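Local coordinates for protein amidase (PDB 5EWQ) that probably hydrolyses monocarboxylic acid amides to the free acid and ammonia, at residues 444-452 and 479-487; 429-440 and 457-465. All blocks are in the same frame, centred on the assembly; numbering follows the deposited sequence.

Overall arrangement
Late in the chain, helix 418-437 leads into strand 447-451, then the short helix 457-462, and after it the strand pair 466-473 and 479-485. Contact 2 closes the first loop by bringing 457-465 back against 429-440. Contact 1 closes the second by laying 479-487 beside 444-452. Their segments alternate along the chain, so the two loops cross. Strand 479-485 inserts between 447-451 and 466-473, which run parallel, with helix 457-462 in the connection between them. Contact 1 thus belongs to the large mixed sheet, and contact 2 packs two helices against each other nearby. A probable hydrogen bond from Gly486 N to Pro465 O joins the two contacts.

Contact 1 (444-452 and 479-487); sequences GLDALVMIN and PVGAVFVGK
Leu448 with Val485 and Met450 with Val483 form antiparallel hydrogen-bonded pairs, alternating with the non-hydrogen-bonded pairs Val449-Phe484 and Ile451-Ala482. The strand axes approach to 4.3 Å at 154°. In the large mixed sheet, strand 479-485 lies between 447-451 and 466-473. Met450 N reaches Val483 O at 2.8 Å, and Val483 N bonds Met450 O in return. Leu448 and Val485 are joined likewise, although the modelled length from Val485 N is doubtfully short. Asn452 N bonds Gly481 O at 3.0 Å. The side chain of Asn452 comes back to the partner strand, its OD1 taking the N-H of Gly481 at 3.3 Å, the donor nearly along the C=O axis. The amide thus stands in for a main-chain carbonyl, a task asparagine suits.

On one face, Val449 CG2 sits over the Phe484 ring in a CH-pi contact, 3.8 Å from the centroid, and also meets Ala482 CB. Tyr501 of helix 491-503 packs edge-to-face with Phe484. On the other face, selenomethionine Met450 lies alongside Val483; a bend at chi3 (80°) brings CE to 3.7 Å from Val483 CG1 and 3.6 Å from Val485 CG2.

Beta-branched residues suit these extended strands, whose paired amides and carbonyls pay the polar cost of burial. Lys487 NZ is 4.4 Å from Asp446 OD1, too far for a salt bridge, though its charge may offset the closeness of Asp446 and Glu493.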
loop_
_atom_site.group_PDB
_atom_site.type_symbol
_atom_site.label_atom_id
_atom_site.label_comp_id
_atom_site.label_asym_id
_atom_site.label_seq_id
_atom_site.Cartn_x
_atom_site.Cartn_y
_atom_site.Cartn_z
ATOM N N GLY A 444 15.797 9.916 -23.105
ATOM C CA GLY A 444 16.718 10.101 -21.996
ATOM C C GLY A 444 16.126 10.692 -20.730
ATOM O O GLY A 444 16.848 11.263 -19.912
ATOM N N LEU A 445 14.816 10.554 -20.560
ATOM C CA LEU A 445 14.153 11.046 -19.356
ATOM C C LEU A 445 14.377 10.086 -18.195
ATOM O O LEU A 445 14.236 8.872 -18.345
ATOM C CB LEU A 445 12.655 11.241 -19.599
ATOM C CG LEU A 445 12.170 12.571 -20.186
ATOM C CD1 LEU A 445 12.902 12.939 -21.466
ATOM C CD2 LEU A 445 10.678 12.500 -20.439
ATOM N N ASP A 446 14.727 10.632 -17.036
ATOM C CA ASP A 446 15.014 9.813 -15.865
ATOM C C ASP A 446 13.742 9.284 -15.207
ATOM O O ASP A 446 13.723 8.163 -14.696
ATOM C CB ASP A 446 15.838 10.609 -14.850
ATOM C CG ASP A 446 17.264 10.836 -15.313
ATOM O OD1 ASP A 446 17.891 9.872 -15.801
ATOM O OD2 ASP A 446 17.755 11.978 -15.198
ATOM N N ALA A 447 12.683 10.088 -15.224
ATOM C CA ALA A 447 11.420 9.693 -14.608
ATOM C C ALA A 447 10.240 10.486 -15.157
ATOM O O ALA A 447 10.415 11.532 -15.779
ATOM C CB ALA A 447 11.500 9.853 -13.096
ATOM N N LEU A 448 9.037 9.973 -14.919
ATOM C CA LEU A 448 7.805 10.640 -15.328
ATOM C C LEU A 448 6.912 10.887 -14.117
ATOM O O LEU A 448 6.663 9.977 -13.329
ATOM C CB LEU A 448 7.059 9.805 -16.372
ATOM C CG LEU A 448 7.217 10.171 -17.849
ATOM C CD1 LEU A 448 8.677 10.320 -18.233
ATOM C CD2 LEU A 448 6.542 9.124 -18.723
ATOM N N VAL A 449 6.428 12.117 -13.970
ATOM C CA VAL A 449 5.585 12.466 -12.832
ATOM C C VAL A 449 4.134 12.694 -13.266
ATOM O O VAL A 449 3.870 13.229 -14.343
ATOM C CB VAL A 449 6.123 13.721 -12.097
ATOM C CG1 VAL A 449 6.045 14.953 -12.990
ATOM C CG2 VAL A 449 5.373 13.948 -10.790
HETATM N N MSE A 450 3.197 12.264 -12.427
HETATM C CA MSE A 450 1.777 12.406 -12.722
HETATM C C MSE A 450 1.023 12.952 -11.515
HETATM O O MSE A 450 1.549 12.972 -10.402
HETATM C CB MSE A 450 1.179 11.062 -13.139
HETATM C CG MSE A 450 0.686 10.226 -11.968
HETATM SE SE MSE A 450 0.155 8.419 -12.467
HETATM C CE MSE A 450 1.925 7.617 -12.552
ATOM N N ILE A 451 -0.209 13.396 -11.741
ATOM C CA ILE A 451 -1.082 13.811 -10.651
ATOM C C ILE A 451 -2.031 12.674 -10.284
ATOM O O ILE A 451 -2.789 12.198 -11.129
ATOM C CB ILE A 451 -1.899 15.064 -11.016
ATOM C CG1 ILE A 451 -0.969 16.255 -11.253
ATOM C CG2 ILE A 451 -2.900 15.386 -9.919
ATOM C CD1 ILE A 451 -1.697 17.549 -11.543
ATOM N N ASN A 452 -1.975 12.247 -9.024
ATOM C CA ASN A 452 -2.772 11.124 -8.533
ATOM C C ASN A 452 -2.559 9.857 -9.359
ATOM O O ASN A 452 -1.423 9.449 -9.597
ATOM C CB ASN A 452 -4.258 11.491 -8.504
ATOM C CG ASN A 452 -4.556 12.641 -7.561
ATOM O OD1 ASN A 452 -3.821 12.876 -6.601
ATOM N ND2 ASN A 452 -5.639 13.361 -7.828
ATOM N N PRO A 479 -6.395 15.954 -0.405
ATOM C CA PRO A 479 -5.005 15.583 -0.688
ATOM C C PRO A 479 -4.743 15.272 -2.160
ATOM O O PRO A 479 -5.522 14.568 -2.802
ATOM C CB PRO A 479 -4.797 14.333 0.173
ATOM C CG PRO A 479 -5.788 14.469 1.275
ATOM C CD PRO A 479 -6.987 15.104 0.642
ATOM N N VAL A 480 -3.645 15.809 -2.683
ATOM C CA VAL A 480 -3.213 15.522 -4.043
ATOM C C VAL A 480 -1.750 15.098 -4.034
ATOM O O VAL A 480 -0.896 15.808 -3.505
ATOM C CB VAL A 480 -3.390 16.741 -4.971
ATOM C CG1 VAL A 480 -2.685 16.508 -6.300
ATOM C CG2 VAL A 480 -4.868 17.035 -5.186
ATOM N N GLY A 481 -1.466 13.936 -4.611
ATOM C CA GLY A 481 -0.112 13.416 -4.627
ATOM C C GLY A 481 0.526 13.446 -6.001
ATOM O O GLY A 481 -0.160 13.514 -7.021
ATOM N N ALA A 482 1.854 13.405 -6.021
ATOM C CA ALA A 482 2.604 13.330 -7.266
ATOM C C ALA A 482 3.264 11.964 -7.388
ATOM O O ALA A 482 4.181 11.640 -6.634
ATOM C CB ALA A 482 3.642 14.436 -7.334
ATOM N N VAL A 483 2.791 11.163 -8.337
ATOM C CA VAL A 483 3.307 9.810 -8.515
ATOM C C VAL A 483 4.349 9.754 -9.626
ATOM O O VAL A 483 4.083 10.144 -10.763
ATOM C CB VAL A 483 2.176 8.815 -8.830
ATOM C CG1 VAL A 483 2.735 7.409 -8.976
ATOM C CG2 VAL A 483 1.118 8.861 -7.741
ATOM N N PHE A 484 5.537 9.261 -9.287
ATOM C CA PHE A 484 6.649 9.210 -10.229
ATOM C C PHE A 484 6.790 7.837 -10.881
ATOM O O PHE A 484 6.745 6.812 -10.202
ATOM C CB PHE A 484 7.959 9.581 -9.527
ATOM C CG PHE A 484 8.007 11.001 -9.043
ATOM C CD1 PHE A 484 7.478 11.347 -7.810
ATOM C CD2 PHE A 484 8.591 11.992 -9.817
ATOM C CE1 PHE A 484 7.523 12.653 -7.362
ATOM C CE2 PHE A 484 8.639 13.300 -9.374
ATOM C CZ PHE A 484 8.104 13.630 -8.144
ATOM N N VAL A 485 6.963 7.826 -12.199
ATOM C CA VAL A 485 7.228 6.590 -12.927
ATOM C C VAL A 485 8.716 6.461 -13.229
ATOM O O VAL A 485 9.284 7.277 -13.954
ATOM C CB VAL A 485 6.442 6.517 -14.250
ATOM C CG1 VAL A 485 6.901 5.325 -15.074
ATOM C CG2 VAL A 485 4.956 6.437 -13.976
ATOM N N GLY A 486 9.342 5.432 -12.670
ATOM C CA GLY A 486 10.754 5.191 -12.896
ATOM C C GLY A 486 10.988 4.149 -13.970
ATOM O O GLY A 486 10.044 3.528 -14.458
ATOM N N LYS A 487 12.249 3.960 -14.342
ATOM C CA LYS A 487 12.605 2.963 -15.344
ATOM C C LYS A 487 12.707 1.578 -14.712
ATOM O O LYS A 487 12.796 1.454 -13.490
ATOM C CB LYS A 487 13.918 3.343 -16.033
ATOM C CG LYS A 487 15.032 3.743 -15.082
ATOM C CD LYS A 487 15.794 4.950 -15.611
ATOM C CE LYS A 487 16.321 4.708 -17.015
ATOM N NZ LYS A 487 17.016 5.905 -17.561
#

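Contact 2 (429-440 and 457-465); sequences QENAKKELNKYL and LLSAVAGYP
Ala432 and Ala462 meet where helices 429-437 and 457-462 cross, with CB atoms 3.8 Å apart; the axes come within 8.1 Å at a signed angle of -116°. Small side chains suit this point because the backbones come close: Ala432 CB also rests on the carbonyl of Leu458. The short helix, part of the crossover between parallel strands 447-451 and 466-473, is thereby packed on the C-terminal part of helix 418-437.

Larger apolar groups pack around them. Leu436 forks, its CD1 touching Leu458 CB at 3.6 Å while CD2 turns to Tyr464. Two polar residues contribute aliphatic carbon: Gln429 CG lies against Val461, and Glu435 CG, anti to its own backbone N (chi1 180°), meets Leu458 CD1 at 3.7 Å. Glu435 OE1 accepts a weak hydrogen bond from Asn353 N.

The aromatic contact belongs to Tyr464, which follows the helix-ending Gly463; the positive phi there is easy for glycine. Leu436 CD2 lies over one face of the ring in a CH-pi contact, 3.9 Å from the centroid, as leucine and tyrosine run antiparallel past one another. Leu440 CD2 approaches obliquely, and Lys433 CG stands at the ring's edge, 3.8 Å from the Tyr464 OH.

In polar terms, the Tyr464 hydroxyl donates to Asn437 OD1, though the modelled separation is too short to be trusted. The amide and ring planes are 60° apart.

Apolar packing thus carries most of this seam. Tyrosine suits its place because the ring joins the buried leucines while the hydroxyl lies near a partly exposed amide.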
loop_
_atom_site.group_PDB
_atom_site.type_symbol
_atom_site.label_atom_id
_atom_site.label_comp_id
_atom_site.label_asym_id
_atom_site.label_seq_id
_atom_site.Cartn_x
_atom_site.Cartn_y
_atom_site.Cartn_z
ATOM N N GLN A 429 1.815 -5.776 -22.810
ATOM C CA GLN A 429 3.129 -5.520 -22.230
ATOM C C GLN A 429 4.063 -4.846 -23.227
ATOM O O GLN A 429 4.792 -3.920 -22.875
ATOM C CB GLN A 429 3.761 -6.820 -21.725
ATOM C CG GLN A 429 3.081 -7.416 -20.502
ATOM C CD GLN A 429 3.853 -8.585 -19.922
ATOM O OE1 GLN A 429 5.021 -8.797 -20.249
ATOM N NE2 GLN A 429 3.202 -9.352 -19.055
ATOM N N GLU A 430 4.037 -5.311 -24.472
ATOM C CA GLU A 430 4.906 -4.770 -25.510
ATOM C C GLU A 430 4.522 -3.343 -25.889
ATOM O O GLU A 430 5.374 -2.547 -26.279
ATOM C CB GLU A 430 4.878 -5.669 -26.750
ATOM C CG GLU A 430 5.553 -7.016 -26.549
ATOM C CD GLU A 430 5.476 -7.898 -27.779
ATOM O OE1 GLU A 430 4.521 -7.740 -28.568
ATOM O OE2 GLU A 430 6.374 -8.748 -27.959
ATOM N N ASN A 431 3.237 -3.023 -25.770
ATOM C CA ASN A 431 2.757 -1.674 -26.060
ATOM C C ASN A 431 3.147 -0.681 -24.971
ATOM O O ASN A 431 3.683 0.390 -25.257
ATOM C CB ASN A 431 1.238 -1.673 -26.242
ATOM C CG ASN A 431 0.804 -2.325 -27.539
ATOM O OD1 ASN A 431 1.575 -3.043 -28.174
ATOM N ND2 ASN A 431 -0.438 -2.079 -27.938
ATOM N N ALA A 432 2.875 -1.048 -23.722
ATOM C CA ALA A 432 3.151 -0.179 -22.585
ATOM C C ALA A 432 4.649 0.042 -22.394
ATOM O O ALA A 432 5.088 1.155 -22.103
ATOM C CB ALA A 432 2.539 -0.758 -21.319
ATOM N N LYS A 433 5.426 -1.023 -22.559
ATOM C CA LYS A 433 6.872 -0.952 -22.379
ATOM C C LYS A 433 7.511 -0.068 -23.446
ATOM O O LYS A 433 8.453 0.672 -23.168
ATOM C CB LYS A 433 7.484 -2.355 -22.412
ATOM C CG LYS A 433 8.926 -2.426 -21.939
ATOM C CD LYS A 433 9.403 -3.869 -21.867
ATOM C CE LYS A 433 10.826 -3.960 -21.339
ATOM N NZ LYS A 433 11.295 -5.371 -21.255
ATOM N N LYS A 434 6.989 -0.146 -24.665
ATOM C CA LYS A 434 7.486 0.674 -25.764
ATOM C C LYS A 434 7.058 2.127 -25.593
ATOM O O LYS A 434 7.815 3.048 -25.901
ATOM C CB LYS A 434 6.992 0.134 -27.108
ATOM N N GLU A 435 5.839 2.325 -25.099
ATOM C CA GLU A 435 5.308 3.663 -24.872
ATOM C C GLU A 435 6.101 4.394 -23.793
ATOM O O GLU A 435 6.365 5.591 -23.905
ATOM C CB GLU A 435 3.830 3.593 -24.481
ATOM C CG GLU A 435 3.189 4.947 -24.215
ATOM C CD GLU A 435 3.142 5.827 -25.449
ATOM O OE1 GLU A 435 2.135 5.767 -26.184
ATOM O OE2 GLU A 435 4.110 6.582 -25.682
ATOM N N LEU A 436 6.480 3.663 -22.750
ATOM C CA LEU A 436 7.250 4.234 -21.651
ATOM C C LEU A 436 8.686 4.525 -22.071
ATOM O O LEU A 436 9.196 5.621 -21.846
ATOM C CB LEU A 436 7.234 3.295 -20.442
ATOM C CG LEU A 436 6.185 3.577 -19.362
ATOM C CD1 LEU A 436 4.799 3.725 -19.965
ATOM C CD2 LEU A 436 6.197 2.479 -18.311
ATOM N N ASN A 437 9.331 3.541 -22.692
ATOM C CA ASN A 437 10.711 3.690 -23.144
ATOM C C ASN A 437 10.866 4.770 -24.207
ATOM O O ASN A 437 11.964 5.285 -24.423
ATOM C CB ASN A 437 11.241 2.360 -23.681
ATOM C CG ASN A 437 11.405 1.318 -22.596
ATOM O OD1 ASN A 437 11.715 1.643 -21.449
ATOM N ND2 ASN A 437 11.195 0.056 -22.951
ATOM N N LYS A 438 9.763 5.106 -24.869
ATOM C CA LYS A 438 9.751 6.163 -25.875
ATOM C C LYS A 438 10.184 7.494 -25.269
ATOM O O LYS A 438 10.810 8.318 -25.936
ATOM C CB LYS A 438 8.356 6.292 -26.496
ATOM C CG LYS A 438 8.229 7.397 -27.532
ATOM C CD LYS A 438 6.794 7.541 -28.013
ATOM C CE LYS A 438 6.655 8.692 -28.995
ATOM N NZ LYS A 438 5.247 8.867 -29.448
ATOM N N TYR A 439 9.854 7.693 -23.998
ATOM C CA TYR A 439 10.215 8.918 -23.299
ATOM C C TYR A 439 11.348 8.681 -22.304
ATOM O O TYR A 439 12.259 9.498 -22.188
ATOM C CB TYR A 439 8.996 9.501 -22.582
ATOM C CG TYR A 439 7.812 9.736 -23.492
ATOM C CD1 TYR A 439 7.777 10.826 -24.352
ATOM C CD2 TYR A 439 6.727 8.868 -23.492
ATOM C CE1 TYR A 439 6.698 11.044 -25.187
ATOM C CE2 TYR A 439 5.643 9.079 -24.323
ATOM C CZ TYR A 439 5.634 10.167 -25.168
ATOM O OH TYR A 439 4.556 10.381 -25.997
ATOM N N LEU A 440 11.288 7.557 -21.597
ATOM C CA LEU A 440 12.270 7.249 -20.559
ATOM C C LEU A 440 13.652 6.929 -21.128
ATOM O O LEU A 440 14.630 7.609 -20.818
ATOM C CB LEU A 440 11.787 6.080 -19.695
ATOM C CG LEU A 440 10.883 6.402 -18.500
ATOM C CD1 LEU A 440 9.507 6.866 -18.944
ATOM C CD2 LEU A 440 10.769 5.199 -17.578
ATOM N N LEU A 457 -2.100 2.806 -15.805
ATOM C CA LEU A 457 -2.363 1.650 -16.661
ATOM C C LEU A 457 -1.115 1.121 -17.364
ATOM O O LEU A 457 -0.879 -0.087 -17.397
ATOM C CB LEU A 457 -3.424 2.003 -17.707
ATOM C CG LEU A 457 -3.725 0.935 -18.760
ATOM C CD1 LEU A 457 -4.192 -0.353 -18.103
ATOM C CD2 LEU A 457 -4.759 1.437 -19.758
ATOM N N LEU A 458 -0.316 2.026 -17.917
ATOM C CA LEU A 458 0.852 1.636 -18.699
ATOM C C LEU A 458 1.994 1.125 -17.826
ATOM O O LEU A 458 2.583 0.081 -18.110
ATOM C CB LEU A 458 1.334 2.811 -19.549
ATOM C CG LEU A 458 0.291 3.426 -20.484
ATOM C CD1 LEU A 458 0.908 4.526 -21.331
ATOM C CD2 LEU A 458 -0.337 2.359 -21.364
ATOM N N SER A 459 2.306 1.862 -16.765
ATOM C CA SER A 459 3.431 1.521 -15.899
ATOM C C SER A 459 3.190 0.234 -15.113
ATOM O O SER A 459 4.137 -0.461 -14.741
ATOM C CB SER A 459 3.727 2.674 -14.936
ATOM O OG SER A 459 2.587 3.001 -14.160
ATOM N N ALA A 460 1.923 -0.080 -14.862
ATOM C CA ALA A 460 1.569 -1.285 -14.117
ATOM C C ALA A 460 1.733 -2.532 -14.983
ATOM O O ALA A 460 2.268 -3.544 -14.532
ATOM C CB ALA A 460 0.145 -1.186 -13.594
ATOM N N VAL A 461 1.269 -2.449 -16.225
ATOM C CA VAL A 461 1.361 -3.567 -17.158
ATOM C C VAL A 461 2.807 -3.813 -17.581
ATOM O O VAL A 461 3.260 -4.956 -17.651
ATOM C CB VAL A 461 0.493 -3.325 -18.410
ATOM C CG1 VAL A 461 0.722 -4.414 -19.447
ATOM C CG2 VAL A 461 -0.977 -3.251 -18.027
ATOM N N ALA A 462 3.529 -2.731 -17.850
ATOM C CA ALA A 462 4.916 -2.824 -18.290
ATOM C C ALA A 462 5.837 -3.281 -17.161
ATOM O O ALA A 462 6.956 -3.732 -17.407
ATOM C CB ALA A 462 5.380 -1.487 -18.845
ATOM N N GLY A 463 5.363 -3.163 -15.926
ATOM C CA GLY A 463 6.123 -3.613 -14.773
ATOM C C GLY A 463 7.080 -2.569 -14.235
ATOM O O GLY A 463 7.920 -2.864 -13.385
ATOM N N TYR A 464 6.954 -1.343 -14.731
ATOM C CA TYR A 464 7.806 -0.244 -14.292
ATOM C C TYR A 464 7.398 0.244 -12.905
ATOM O O TYR A 464 6.213 0.250 -12.570
ATOM C CB TYR A 464 7.756 0.906 -15.300
ATOM C CG TYR A 464 8.621 0.680 -16.521
ATOM C CD1 TYR A 464 8.353 -0.355 -17.404
ATOM C CD2 TYR A 464 9.702 1.507 -16.792
ATOM C CE1 TYR A 464 9.141 -0.565 -18.520
ATOM C CE2 TYR A 464 10.495 1.308 -17.904
ATOM C CZ TYR A 464 10.209 0.270 -18.765
ATOM O OH TYR A 464 10.996 0.066 -19.874
ATOM N N PRO A 465 8.384 0.651 -12.091
ATOM C CA PRO A 465 8.128 1.085 -10.714
ATOM C C PRO A 465 7.404 2.428 -10.623
ATOM O O PRO A 465 7.557 3.278 -11.500
ATOM C CB PRO A 465 9.533 1.187 -10.115
ATOM C CG PRO A 465 10.412 1.464 -11.280
ATOM C CD PRO A 465 9.820 0.685 -12.419
#